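PDB 5LKB: glutathione S-transferase omega-like 2, which acts as a one-cysteine, glutathione-dependent thiol transferase that also reduces dehydroascorbate and dimethylarsinic acid and reacts with glutathionyl-(hydro)quinones. Local coordinates for residues V160-D163 and T168-N171; F276-D281 and E285-L290; S311-Y316 and P363-R368. All coordinates share one frame; numbering follows the deposited sequence.

Interaction 1: residues V160-D163 and T168-N171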
loop_
_atom_site.group_PDB
_atom_site.type_symbol
_atom_site.label_atom_id
_atom_site.label_comp_id
_atom_site.label_asym_id
_atom_site.label_seq_id
_atom_site.Cartn_x
_atom_site.Cartn_y
_atom_site.Cartn_z
ATOM N N VAL A 160 9.866 -28.217 -4.957
ATOM C CA VAL A 160 10.520 -29.348 -5.603
ATOM C C VAL A 160 10.058 -30.622 -4.922
ATOM O O VAL A 160 10.188 -30.762 -3.700
ATOM C CB VAL A 160 12.039 -29.201 -5.534
ATOM C CG1 VAL A 160 12.718 -30.499 -6.002
ATOM C CG2 VAL A 160 12.526 -28.027 -6.394
ATOM N N LEU A 161 9.531 -31.564 -5.718
ATOM C CA LEU A 161 9.212 -32.918 -5.248
ATOM C C LEU A 161 10.343 -33.853 -5.718
ATOM O O LEU A 161 10.595 -33.975 -6.921
ATOM C CB LEU A 161 7.852 -33.365 -5.757
ATOM C CG LEU A 161 7.447 -34.787 -5.384
ATOM C CD1 LEU A 161 7.262 -34.908 -3.867
ATOM C CD2 LEU A 161 6.192 -35.177 -6.122
ATOM N N TRP A 162 11.101 -34.358 -4.757
ATOM C CA TRP A 162 12.427 -34.981 -4.928
ATOM C C TRP A 162 12.338 -36.468 -4.625
ATOM O O TRP A 162 11.674 -36.878 -3.672
ATOM C CB TRP A 162 13.381 -34.400 -3.904
ATOM C CG TRP A 162 14.839 -34.930 -3.946
ATOM C CD1 TRP A 162 15.425 -35.801 -3.054
ATOM C CD2 TRP A 162 15.861 -34.574 -4.883
ATOM N NE1 TRP A 162 16.742 -35.953 -3.370
ATOM C CE2 TRP A 162 17.037 -35.277 -4.510
ATOM C CE3 TRP A 162 15.902 -33.766 -6.004
ATOM C CZ2 TRP A 162 18.255 -35.124 -5.203
ATOM C CZ3 TRP A 162 17.118 -33.639 -6.708
ATOM C CH2 TRP A 162 18.257 -34.353 -6.316
ATOM N N ASP A 163 13.058 -37.275 -5.444
ATOM C CA ASP A 163 13.172 -38.713 -5.224
ATOM C C ASP A 163 14.535 -39.024 -4.650
ATOM O O ASP A 163 15.552 -38.816 -5.322
ATOM C CB ASP A 163 12.998 -39.486 -6.538
ATOM C CG ASP A 163 13.212 -40.970 -6.336
ATOM O OD1 ASP A 163 12.924 -41.415 -5.218
ATOM O OD2 ASP A 163 13.617 -41.636 -7.320
ATOM N N THR A 168 16.647 -37.339 -8.209
ATOM C CA THR A 168 16.159 -36.512 -9.295
ATOM C C THR A 168 14.977 -35.714 -8.784
ATOM O O THR A 168 14.311 -36.095 -7.818
ATOM C CB THR A 168 15.710 -37.373 -10.516
ATOM O OG1 THR A 168 14.747 -38.353 -10.106
ATOM C CG2 THR A 168 16.916 -38.033 -11.215
ATOM N N ILE A 169 14.655 -34.673 -9.534
ATOM C CA ILE A 169 13.410 -33.962 -9.331
ATOM C C ILE A 169 12.313 -34.683 -10.094
ATOM O O ILE A 169 12.373 -34.783 -11.330
ATOM C CB ILE A 169 13.565 -32.524 -9.818
ATOM C CG1 ILE A 169 14.682 -31.854 -9.048
ATOM C CG2 ILE A 169 12.242 -31.778 -9.722
ATOM C CD1 ILE A 169 14.835 -30.400 -9.402
ATOM N N VAL A 170 11.317 -35.180 -9.364
ATOM C CA VAL A 170 10.157 -35.820 -9.981
ATOM C C VAL A 170 9.330 -34.779 -10.697
ATOM O O VAL A 170 8.995 -34.897 -11.879
ATOM C CB VAL A 170 9.317 -36.596 -8.939
ATOM C CG1 VAL A 170 8.011 -37.157 -9.569
ATOM C CG2 VAL A 170 10.172 -37.709 -8.260
ATOM N N ASN A 171 9.010 -33.697 -9.982
ATOM C CA ASN A 171 8.058 -32.727 -10.494
ATOM C C ASN A 171 8.336 -31.429 -9.747
ATOM O O ASN A 171 8.484 -31.456 -8.516
ATOM C CB ASN A 171 6.641 -33.180 -10.289
ATOM C CG ASN A 171 5.649 -32.431 -11.104
ATOM O OD1 ASN A 171 5.443 -31.224 -10.857
ATOM N ND2 ASN A 171 4.964 -33.084 -12.036
#

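Interaction 2: residues F276-D281 and E285-L290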
loop_
_atom_site.group_PDB
_atom_site.type_symbol
_atom_site.label_atom_id
_atom_site.label_comp_id
_atom_site.label_asym_id
_atom_site.label_seq_id
_atom_site.Cartn_x
_atom_site.Cartn_y
_atom_site.Cartn_z
ATOM N N PHE A 276 -19.268 -23.383 2.351
ATOM C CA PHE A 276 -18.981 -22.086 1.694
ATOM C C PHE A 276 -17.625 -22.158 0.985
ATOM O O PHE A 276 -16.598 -21.815 1.558
ATOM C CB PHE A 276 -19.051 -20.963 2.718
ATOM C CG PHE A 276 -18.893 -19.595 2.131
ATOM C CD1 PHE A 276 -19.653 -19.168 1.041
ATOM C CD2 PHE A 276 -18.001 -18.703 2.704
ATOM C CE1 PHE A 276 -19.481 -17.874 0.495
ATOM C CE2 PHE A 276 -17.858 -17.420 2.193
ATOM C CZ PHE A 276 -18.598 -16.991 1.104
ATOM N N PHE A 277 -17.618 -22.635 -0.272
ATOM C CA PHE A 277 -16.414 -22.894 -1.056
ATOM C C PHE A 277 -16.603 -22.420 -2.493
ATOM O O PHE A 277 -17.709 -22.135 -2.944
ATOM C CB PHE A 277 -16.033 -24.402 -1.048
ATOM C CG PHE A 277 -15.868 -24.962 0.330
ATOM C CD1 PHE A 277 -14.692 -24.737 1.024
ATOM C CD2 PHE A 277 -16.882 -25.684 0.948
ATOM C CE1 PHE A 277 -14.515 -25.229 2.284
ATOM C CE2 PHE A 277 -16.697 -26.173 2.209
ATOM C CZ PHE A 277 -15.497 -25.935 2.891
ATOM N N THR A 278 -15.482 -22.274 -3.193
ATOM C CA THR A 278 -15.508 -21.679 -4.533
ATOM C C THR A 278 -16.228 -22.568 -5.543
ATOM O O THR A 278 -16.962 -22.064 -6.402
ATOM C CB THR A 278 -14.107 -21.352 -5.061
ATOM O OG1 THR A 278 -13.227 -22.484 -4.953
ATOM C CG2 THR A 278 -13.514 -20.128 -4.288
ATOM N N VAL A 279 -16.006 -23.886 -5.470
ATOM C CA VAL A 279 -16.551 -24.836 -6.440
ATOM C C VAL A 279 -17.332 -25.895 -5.666
ATOM O O VAL A 279 -16.800 -26.537 -4.746
ATOM C CB VAL A 279 -15.449 -25.461 -7.304
ATOM C CG1 VAL A 279 -16.021 -26.513 -8.248
ATOM C CG2 VAL A 279 -14.795 -24.405 -8.077
ATOM N N GLY A 280 -18.604 -26.040 -6.012
ATOM C CA GLY A 280 -19.483 -26.935 -5.314
ATOM C C GLY A 280 -19.686 -26.554 -3.866
ATOM O O GLY A 280 -19.606 -25.382 -3.474
ATOM N N ASP A 281 -19.907 -27.569 -3.045
ATOM C CA ASP A 281 -20.262 -27.375 -1.650
ATOM C C ASP A 281 -19.273 -28.036 -0.692
ATOM O O ASP A 281 -19.599 -28.267 0.467
ATOM C CB ASP A 281 -21.693 -27.870 -1.419
ATOM C CG ASP A 281 -21.854 -29.334 -1.723
ATOM O OD1 ASP A 281 -20.942 -29.938 -2.320
ATOM O OD2 ASP A 281 -22.905 -29.899 -1.360
ATOM N N GLU A 285 -9.389 -28.461 -4.394
ATOM C CA GLU A 285 -8.162 -27.871 -4.898
ATOM C C GLU A 285 -8.351 -26.421 -5.355
ATOM O O GLU A 285 -7.408 -25.618 -5.266
ATOM C CB GLU A 285 -7.713 -28.684 -6.103
ATOM C CG GLU A 285 -6.534 -28.160 -6.792
ATOM C CD GLU A 285 -6.199 -28.988 -8.037
ATOM O OE1 GLU A 285 -6.428 -28.502 -9.168
ATOM O OE2 GLU A 285 -5.683 -30.109 -7.856
ATOM N N ALA A 286 -9.528 -26.097 -5.896
ATOM C CA ALA A 286 -9.769 -24.725 -6.356
ATOM C C ALA A 286 -9.629 -23.765 -5.192
ATOM O O ALA A 286 -9.089 -22.656 -5.357
ATOM C CB ALA A 286 -11.175 -24.594 -6.947
ATOM N N ASP A 287 -10.133 -24.159 -4.007
ATOM C CA ASP A 287 -9.971 -23.302 -2.822
ATOM C C ASP A 287 -8.503 -23.161 -2.442
ATOM O O ASP A 287 -8.042 -22.054 -2.053
ATOM C CB ASP A 287 -10.742 -23.850 -1.641
ATOM C CG ASP A 287 -12.189 -23.948 -1.906
ATOM O OD1 ASP A 287 -12.865 -22.939 -2.109
ATOM O OD2 ASP A 287 -12.717 -25.103 -1.896
ATOM N N ILE A 288 -7.776 -24.249 -2.481
ATOM C CA ILE A 288 -6.373 -24.248 -2.097
ATOM C C ILE A 288 -5.594 -23.287 -2.970
ATOM O O ILE A 288 -4.826 -22.449 -2.481
ATOM C CB ILE A 288 -5.814 -25.686 -2.117
ATOM C CG1 ILE A 288 -6.517 -26.512 -1.032
ATOM C CG2 ILE A 288 -4.286 -25.673 -1.939
ATOM C CD1 ILE A 288 -6.211 -27.986 -1.069
ATOM N N ARG A 289 -5.782 -23.384 -4.277
ATOM C CA ARG A 289 -5.026 -22.584 -5.211
ATOM C C ARG A 289 -5.378 -21.111 -5.061
ATOM O O ARG A 289 -4.472 -20.276 -5.099
ATOM C CB ARG A 289 -5.243 -23.072 -6.648
ATOM C CG ARG A 289 -4.542 -24.440 -6.947
ATOM C CD ARG A 289 -5.107 -25.005 -8.301
ATOM N NE ARG A 289 -4.978 -24.029 -9.361
ATOM C CZ ARG A 289 -4.426 -24.182 -10.537
ATOM N NH1 ARG A 289 -3.898 -25.352 -10.908
ATOM N NH2 ARG A 289 -4.435 -23.155 -11.390
ATOM N N LEU A 290 -6.649 -20.785 -4.854
ATOM C CA LEU A 290 -7.014 -19.371 -4.669
ATOM C C LEU A 290 -6.465 -18.870 -3.346
ATOM O O LEU A 290 -6.005 -17.711 -3.262
ATOM C CB LEU A 290 -8.524 -19.191 -4.702
ATOM C CG LEU A 290 -9.055 -17.760 -4.481
ATOM C CD1 LEU A 290 -8.530 -16.872 -5.557
ATOM C CD2 LEU A 290 -10.545 -17.740 -4.468
HETATM O O HOH W 1 -14.284 -25.739 -4.031
#

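Interaction 3: residues S311-Y316 and P363-R368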
loop_
_atom_site.group_PDB
_atom_site.type_symbol
_atom_site.label_atom_id
_atom_site.label_comp_id
_atom_site.label_asym_id
_atom_site.label_seq_id
_atom_site.Cartn_x
_atom_site.Cartn_y
_atom_site.Cartn_z
ATOM N N SER A 311 -8.441 -3.444 -0.690
ATOM C CA SER A 311 -7.901 -4.646 -0.058
ATOM C C SER A 311 -9.000 -5.684 0.029
ATOM O O SER A 311 -10.184 -5.413 -0.203
ATOM C CB SER A 311 -7.393 -4.311 1.347
ATOM O OG SER A 311 -8.389 -3.889 2.171
ATOM N N ILE A 312 -8.598 -6.927 0.290
ATOM C CA ILE A 312 -9.599 -7.964 0.569
ATOM C C ILE A 312 -10.464 -7.576 1.758
ATOM O O ILE A 312 -11.704 -7.594 1.684
ATOM C CB ILE A 312 -8.936 -9.319 0.831
ATOM C CG1 ILE A 312 -8.129 -9.790 -0.410
ATOM C CG2 ILE A 312 -9.973 -10.384 1.227
ATOM C CD1 ILE A 312 -8.900 -9.932 -1.689
ATOM N N ARG A 313 -9.843 -7.171 2.859
ATOM C CA ARG A 313 -10.598 -6.969 4.080
ATOM C C ARG A 313 -11.566 -5.780 3.922
ATOM O O ARG A 313 -12.676 -5.795 4.482
ATOM C CB ARG A 313 -9.639 -6.735 5.252
ATOM C CG ARG A 313 -8.782 -5.467 5.174
ATOM C CD ARG A 313 -7.680 -5.441 6.216
ATOM N NE ARG A 313 -6.753 -6.551 6.036
ATOM C CZ ARG A 313 -5.851 -6.933 6.909
ATOM N NH1 ARG A 313 -5.645 -6.243 8.048
ATOM N NH2 ARG A 313 -5.145 -8.027 6.685
ATOM N N ALA A 314 -11.175 -4.758 3.167
ATOM C CA ALA A 314 -12.054 -3.609 3.009
ATOM C C ALA A 314 -13.000 -3.732 1.843
ATOM O O ALA A 314 -14.092 -3.166 1.904
ATOM C CB ALA A 314 -11.225 -2.351 2.773
ATOM N N GLY A 315 -12.605 -4.441 0.771
ATOM C CA GLY A 315 -13.327 -4.346 -0.476
ATOM C C GLY A 315 -14.065 -5.582 -0.960
ATOM O O GLY A 315 -14.841 -5.520 -1.913
ATOM N N TYR A 316 -13.777 -6.722 -0.360
ATOM C CA TYR A 316 -14.264 -8.006 -0.857
ATOM C C TYR A 316 -14.848 -8.827 0.287
ATOM O O TYR A 316 -14.235 -9.784 0.756
ATOM C CB TYR A 316 -13.164 -8.778 -1.586
ATOM C CG TYR A 316 -12.865 -8.154 -2.898
ATOM C CD1 TYR A 316 -13.687 -8.358 -3.999
ATOM C CD2 TYR A 316 -11.771 -7.303 -3.054
ATOM C CE1 TYR A 316 -13.451 -7.774 -5.200
ATOM C CE2 TYR A 316 -11.543 -6.666 -4.262
ATOM C CZ TYR A 316 -12.381 -6.918 -5.353
ATOM O OH TYR A 316 -12.140 -6.305 -6.544
ATOM N N PRO A 363 -0.392 -4.185 6.569
ATOM C CA PRO A 363 -1.553 -3.900 7.428
ATOM C C PRO A 363 -1.547 -4.693 8.711
ATOM O O PRO A 363 -0.958 -5.796 8.783
ATOM C CB PRO A 363 -2.742 -4.374 6.605
ATOM C CG PRO A 363 -2.151 -5.485 5.701
ATOM C CD PRO A 363 -0.763 -4.978 5.374
ATOM N N LYS A 364 -2.193 -4.159 9.735
ATOM C CA LYS A 364 -2.384 -4.852 11.005
ATOM C C LYS A 364 -3.868 -5.173 11.144
ATOM O O LYS A 364 -4.735 -4.325 10.914
ATOM C CB LYS A 364 -1.950 -3.956 12.183
ATOM C CG LYS A 364 -0.477 -3.682 12.230
ATOM C CD LYS A 364 -0.078 -2.916 13.498
ATOM C CE LYS A 364 1.437 -2.826 13.619
ATOM N NZ LYS A 364 1.892 -2.244 15.018
ATOM N N PRO A 365 -4.180 -6.425 11.483
ATOM C CA PRO A 365 -3.297 -7.571 11.616
ATOM C C PRO A 365 -3.072 -8.264 10.264
ATOM O O PRO A 365 -3.648 -7.841 9.263
ATOM C CB PRO A 365 -4.096 -8.518 12.536
ATOM C CG PRO A 365 -5.478 -8.289 12.090
ATOM C CD PRO A 365 -5.575 -6.744 11.819
ATOM N N ASP A 366 -2.205 -9.271 10.221
ATOM C CA ASP A 366 -1.984 -9.954 8.939
ATOM C C ASP A 366 -3.285 -10.537 8.379
ATOM O O ASP A 366 -3.538 -10.504 7.161
ATOM C CB ASP A 366 -0.914 -11.061 9.097
ATOM C CG ASP A 366 0.445 -10.523 9.451
ATOM O OD1 ASP A 366 0.865 -9.466 8.966
ATOM O OD2 ASP A 366 1.088 -11.109 10.314
ATOM N N ILE A 367 -4.082 -11.180 9.234
ATOM C CA ILE A 367 -5.415 -11.649 8.863
ATOM C C ILE A 367 -6.361 -11.368 10.034
ATOM O O ILE A 367 -6.058 -11.714 11.173
ATOM C CB ILE A 367 -5.385 -13.162 8.524
ATOM C CG1 ILE A 367 -6.755 -13.669 8.074
ATOM C CG2 ILE A 367 -4.779 -14.031 9.633
ATOM C CD1 ILE A 367 -7.260 -13.093 6.862
ATOM N N ARG A 368 -7.496 -10.766 9.748
ATOM C CA ARG A 368 -8.422 -10.427 10.821
ATOM C C ARG A 368 -9.111 -11.680 11.358
ATOM O O ARG A 368 -9.290 -12.670 10.625
ATOM C CB ARG A 368 -9.463 -9.441 10.338
ATOM C CG ARG A 368 -8.953 -8.012 10.011
ATOM C CD ARG A 368 -10.142 -7.090 9.722
ATOM N NE ARG A 368 -9.735 -5.736 9.357
ATOM C CZ ARG A 368 -10.496 -4.869 8.668
ATOM N NH1 ARG A 368 -11.707 -5.241 8.249
ATOM N NH2 ARG A 368 -10.046 -3.632 8.363
HETATM O O HOH W 2 -5.701 -3.048 8.145
#

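Interaction 1: residues V160-D163 and T168-N171
W162 lays the six-membered half of its indole across the backbone of T168, with T168 O over one ring face near the rim, 3.4 Å from W162 CE3. I169 meets the same ring differently: its CG1 lies in the ring plane, at the edge, 3.8 Å from W162 CE3, and the two side chains cross at about a right angle. I169 CG1 also touches V160 CG1, at 3.9 Å. With CG anti to the backbone N (chi1 -179°) and the ring turned about chi2, the far end of the indole lies back over T168, while NE1 hydrogen-bonds to Y136 OH. A leucine in place of W162 would probably leave the T168 peptide without its aromatic cover, I169 CG1 without a ring edge to rest on, and Y136 OH without its indole partner. Away from the indole, D163 CB packs against V170 CG2 at 3.8 Å, and the D163 carboxylate turns off to R37 and T166. D163 N reaches T168 O at 2.9 Å in a nearly straight bond (176°). L161 O accepts from V170 N at 2.8 Å and weakly from N171 N at 3.5 Å, the two-against-one pairing of a classic beta bulge. This antiparallel hairpin forms one side of the sheet in the thioredoxin-like GST domain, and it leads directly into the glutathione-binding residues E173 and S174.

Interaction 2: residues F276-D281 and E285-L290
The phenyl ring of F277 and the carboxylate of D287 meet obliquely, their planes 59° apart, with D287 OD2 3.5 Å from F277 CD1. D287 closes the Ser/Thr-x-x-Asp N-capping box sequence of the GST C-terminal domain, which begins at T284 at the start of helix 285-304; its OD2 accepts from T284 N, the bond from the aspartate side. Two donors from T278 fix the carboxylate: T278 N arrives at OD1 on its syn lone pair, whereas T278 OG1 comes down from above the plane, 68° out of it. Both bonds measure 2.9 Å, T278 N to D287 OD1 and T278 OG1 to D287 OD1. The threonine hydroxyl sits between its own backbone N and carbonyl carbon (chi1 51°), which lets N and OG1 converge on one oxygen. W322 NE1 is a further donor to OD1, and so many donors round a buried carboxylate would probably help keep it ionised. Apolar contacts flank these bonds: T278 CG2 lies 3.8 Å from L290 CD2, and V279 CG2 lies 3.8 Å from A286 CB. A water accepts from V279 N at 2.9 Å and lies 2.7 Å from D287 OD2, linking the loop backbone to the second carboxylate oxygen.

Interaction 3: residues S311-Y316 and P363-R368
R313 leaves its short helix toward P363-R368 and is lined along its whole length. Its CB lies 3.9 Å from R368 NH1. CG sits between the backbone N and the carbonyl carbon (chi1 64°), still beside the R368 guanidinium, and R313 CD stands over one face of that group, 3.7 Å from R368 NH2. A bend at chi3 (62°) then turns the head, and NE makes a salt bridge with D298. Beyond it, NH1 and NH2 of R313 grip a single atom end-on: NH1 to P365 O is 2.8 Å and NH2 to P365 O is 3.0 Å, with the oxygen in the guanidinium plane. P363 CB lies over one face of this head, 3.7 Å from R313 NH1, and R368 CG lies over the opposite face. A water joins K364 O to R313 NH1, weakly on the arginine side. The two guanidinium planes are 61° apart and R313 NH1 is 4.3 Å from R368 NE, a like-charge approach that D298 probably eases. P363 and P365 both follow cis peptide bonds, which probably help the tail curl round the arginine. Helix 312-315 touches helices 285-304 and 317-329 through I312, and R313 also touches H320 of the latter; I367 packs on helices 317-329 and 339-349, and K364 reaches F309 of the second subunit in a cation-pi contact.

How the interactions relate
The three contacts follow one another along the chain, each closing before the next opens. Interaction 1 belongs to the sheet of the thioredoxin-like N-terminal domain, beside the glutathione site; interaction 2 lies in the helical C-terminal domain, about 27 Å away between centres. Interaction 3 joins a short helix of that domain to the C-terminal tail, its centre about 36 Å from that of interaction 1 and on the other side of the chain's centre. The centres of interactions 2 and 3 are about 20 Å apart, linked through helix 285-304, which starts in the former and contributes D298 to the latter. Together they run from the domain that carries the glutathione site, through a buried helix start, to a surface tail that meets the second subunit.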